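Local coordinates for ProQ/FinO domain-containing protein (Neisseria meningitidis, PDB 3MW6), which probably binds RNA, as a FinO-like RNA chaperone of the ProQ/FinO family, at residues A[53-58]-A[65-70]. Sequence-based numbering, arbitrary orientation. Where two conformers were deposited one is given.
Sequences QDLIAA and ALIARV
Ile67 reaches from helix 64-76 to the adjacent Leu55 and Ile56 of helix 51-58, and its two branches divide the work. Ile67 CG2 lies 3.9 Å from Leu55 CB and 4.3 Å from Ile56 CG1, so this methyl touches both neighbours close to their backbone. The longer branch of Ile67 ends at CD1, 4.2 Å from Ile56 CA, a contact with the main chain of the opposing helix. The torsions account for this split: Ile67 holds CG2 anti to its own backbone N, while CG1 stands anti to the carbonyl carbon (chi1 -69°) and the chain runs on extended to CD1 (chi2 172°). The partners enter differently, since the CB of Leu55 is directed at helix 64-76, whereas the CA–CB bond of Ile56 runs past that helix, and Ile56 is met at CG1 and at the backbone CA. The backbones come closest at Ile56 CA and Ile67 CA, 6.9 Å apart. Ile67 takes part in each of these contacts and accounts for 71 Å² of the 149 Å² buried in all.

Further out, Leu59 and Tyr62, from the short connection between the helices, also touch Ile67. On helix 64-76, Leu66 and Val70 pack instead on helix 23-37, Leu66 against Lys23, Gln26 and Ile30, and Val70 against Thr27. Helix 64-76 thus joins helix 51-58 to helix 23-37 within the ProQ/FinO fold.

No hydrogen bond or salt bridge links the two segments; aliphatic carbons make the contact, so its contribution is probably hydrophobic, from the burial of Ile67 and Leu55, and not directional.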
ATOM      1  N   GLN A  53       4.941  13.300  -3.235  1.00 46.58           N
ATOM      2  CA  GLN A  53       5.843  14.352  -3.719  1.00 47.09           C
ATOM      3  C   GLN A  53       5.377  14.963  -5.052  1.00 51.12           C
ATOM      4  O   GLN A  53       5.527  16.164  -5.281  1.00 51.44           O
ATOM      5  CB  GLN A  53       7.280  13.830  -3.846  1.00 45.97           C
ATOM      6  CG  GLN A  53       7.913  13.384  -2.529  1.00 67.88           C
ATOM      7  CD  GLN A  53       8.108  14.536  -1.546  1.00 77.44           C
ATOM      8  OE1 GLN A  53       8.483  15.645  -1.934  1.00 81.09           O
ATOM      9  NE2 GLN A  53       7.852  14.274  -0.267  1.00 74.67           N
ATOM     10  N   ASP A  54       4.809  14.150  -5.934  1.00 50.67           N
ATOM     11  CA  ASP A  54       4.300  14.683  -7.200  1.00 46.23           C
ATOM     12  C   ASP A  54       3.138  15.648  -6.987  1.00 45.01           C
ATOM     13  O   ASP A  54       3.043  16.678  -7.654  1.00 50.43           O
ATOM     14  CB  ASP A  54       3.859  13.552  -8.119  1.00 47.21           C
ATOM     15  CG  ASP A  54       4.994  12.642  -8.489  1.00 55.90           C
ATOM     16  OD1 ASP A  54       6.151  13.116  -8.522  1.00 69.75           O
ATOM     17  OD2 ASP A  54       4.729  11.455  -8.739  1.00 53.93           O
ATOM     18  N   LEU A  55       2.245  15.301  -6.065  1.00 45.30           N
ATOM     19  CA  LEU A  55       1.112  16.161  -5.733  1.00 45.46           C
ATOM     20  C   LEU A  55       1.609  17.476  -5.135  1.00 50.69           C
ATOM     21  O   LEU A  55       1.138  18.554  -5.496  1.00 53.10           O
ATOM     22  CB  LEU A  55       0.172  15.457  -4.741  1.00 49.17           C
ATOM     23  CG  LEU A  55      -0.799  14.388  -5.244  1.00 44.74           C
ATOM     24  CD1 LEU A  55      -1.528  13.738  -4.055  1.00 37.55           C
ATOM     25  CD2 LEU A  55      -1.783  15.035  -6.196  1.00 36.12           C
ATOM     26  N   ILE A  56       2.573  17.379  -4.225  1.00 49.60           N
ATOM     27  CA  ILE A  56       3.109  18.558  -3.550  1.00 45.72           C
ATOM     28  C   ILE A  56       3.720  19.512  -4.547  1.00 50.10           C
ATOM     29  O   ILE A  56       3.444  20.712  -4.524  1.00 53.50           O
ATOM     30  CB  ILE A  56       4.151  18.175  -2.487  1.00 48.01           C
ATOM     31  CG1 ILE A  56       3.435  17.654  -1.238  1.00 47.00           C
ATOM     32  CG2 ILE A  56       5.050  19.376  -2.170  1.00 47.73           C
ATOM     33  CD1 ILE A  56       4.345  16.927  -0.235  1.00 55.54           C
ATOM     34  N   ALA A  57       4.536  18.962  -5.441  1.00 49.91           N
ATOM     35  CA  ALA A  57       5.156  19.739  -6.496  1.00 51.83           C
ATOM     36  C   ALA A  57       4.114  20.354  -7.443  1.00 53.89           C
ATOM     37  O   ALA A  57       4.256  21.500  -7.860  1.00 57.19           O
ATOM     38  CB  ALA A  57       6.146  18.874  -7.257  1.00 53.71           C
ATOM     39  N   ALA A  58       3.054  19.613  -7.762  1.00 48.44           N
ATOM     40  CA  ALA A  58       2.046  20.102  -8.712  1.00 47.57           C
ATOM     41  C   ALA A  58       1.044  21.087  -8.095  1.00 54.02           C
ATOM     42  O   ALA A  58       0.354  21.818  -8.812  1.00 57.33           O
ATOM     43  CB  ALA A  58       1.293  18.917  -9.353  1.00 44.95           C
ATOM     44  N   ALA A  65       1.313  19.660   4.067  1.00 45.25           N
ATOM     45  CA  ALA A  65       0.820  18.807   5.140  1.00 55.74           C
ATOM     46  C   ALA A  65      -0.632  18.412   4.920  1.00 51.09           C
ATOM     47  O   ALA A  65      -1.020  17.295   5.235  1.00 45.66           O
ATOM     48  CB  ALA A  65       1.003  19.471   6.515  1.00 52.80           C
ATOM     49  N   LEU A  66      -1.443  19.325   4.404  1.00 43.98           N
ATOM     50  CA  LEU A  66      -2.848  18.999   4.217  1.00 42.53           C
ATOM     51  C   LEU A  66      -3.006  18.129   2.976  1.00 44.45           C
ATOM     52  O   LEU A  66      -3.954  17.354   2.870  1.00 48.97           O
ATOM     53  CB  LEU A  66      -3.702  20.260   4.127  1.00 42.00           C
ATOM     54  CG  LEU A  66      -3.689  21.138   5.379  1.00 45.45           C
ATOM     55  CD1 LEU A  66      -4.629  22.318   5.218  1.00 47.79           C
ATOM     56  CD2 LEU A  66      -4.060  20.336   6.620  1.00 42.62           C
ATOM     57  N   ILE A  67      -2.063  18.248   2.046  1.00 39.37           N
ATOM     58  CA  ILE A  67      -2.019  17.357   0.890  1.00 40.30           C
ATOM     59  C   ILE A  67      -1.759  15.909   1.342  1.00 47.80           C
ATOM     60  O   ILE A  67      -2.444  14.970   0.915  1.00 41.37           O
ATOM     61  CB  ILE A  67      -0.981  17.830  -0.170  1.00 46.89           C
ATOM     62  CG1 ILE A  67      -1.458  19.132  -0.830  1.00 48.58           C
ATOM     63  CG2 ILE A  67      -0.810  16.797  -1.261  1.00 47.64           C
ATOM     64  CD1 ILE A  67      -0.438  19.791  -1.754  1.00 47.66           C
ATOM     65  N   ALA A  68      -0.787  15.736   2.231  1.00 44.68           N
ATOM     66  CA  ALA A  68      -0.463  14.415   2.744  1.00 44.95           C
ATOM     67  C   ALA A  68      -1.677  13.818   3.457  1.00 41.86           C
ATOM     68  O   ALA A  68      -1.937  12.631   3.356  1.00 42.47           O
ATOM     69  CB  ALA A  68       0.740  14.496   3.696  1.00 45.12           C
ATOM     70  N   ARG A  69      -2.414  14.660   4.174  1.00 41.98           N
ATOM     71  CA  ARG A  69      -3.605  14.242   4.904  0.59 46.22           C
ATOM     72  C   ARG A  69      -4.694  13.737   3.945  1.00 46.77           C
ATOM     73  O   ARG A  69      -5.297  12.692   4.164  1.00 50.14           O
ATOM     74  CB  ARG A  69      -4.126  15.420   5.742  0.59 53.34           C
ATOM     75  CG  ARG A  69      -5.158  15.051   6.792  0.59 64.70           C
ATOM     76  CD  ARG A  69      -5.829  16.286   7.404  0.59 73.12           C
ATOM     77  NE  ARG A  69      -5.049  16.905   8.475  0.59 74.88           N
ATOM     78  CZ  ARG A  69      -5.505  17.881   9.257  0.59 72.33           C
ATOM     79  NH1 ARG A  69      -6.739  18.341   9.092  0.59 74.27           N
ATOM     80  NH2 ARG A  69      -4.733  18.397  10.202  0.59 67.56           N
ATOM     81  N   VAL A  70      -4.950  14.496   2.883  1.00 47.24           N
ATOM     82  CA  VAL A  70      -5.944  14.099   1.878  1.00 41.13           C
ATOM     83  C   VAL A  70      -5.526  12.793   1.205  1.00 31.27           C
ATOM     84  O   VAL A  70      -6.312  11.857   1.076  1.00 35.91           O
ATOM     85  CB  VAL A  70      -6.143  15.198   0.825  1.00 42.52           C
ATOM     86  CG1 VAL A  70      -7.037  14.689  -0.320  1.00 46.30           C
ATOM     87  CG2 VAL A  70      -6.746  16.435   1.480  1.00 40.73           C
TER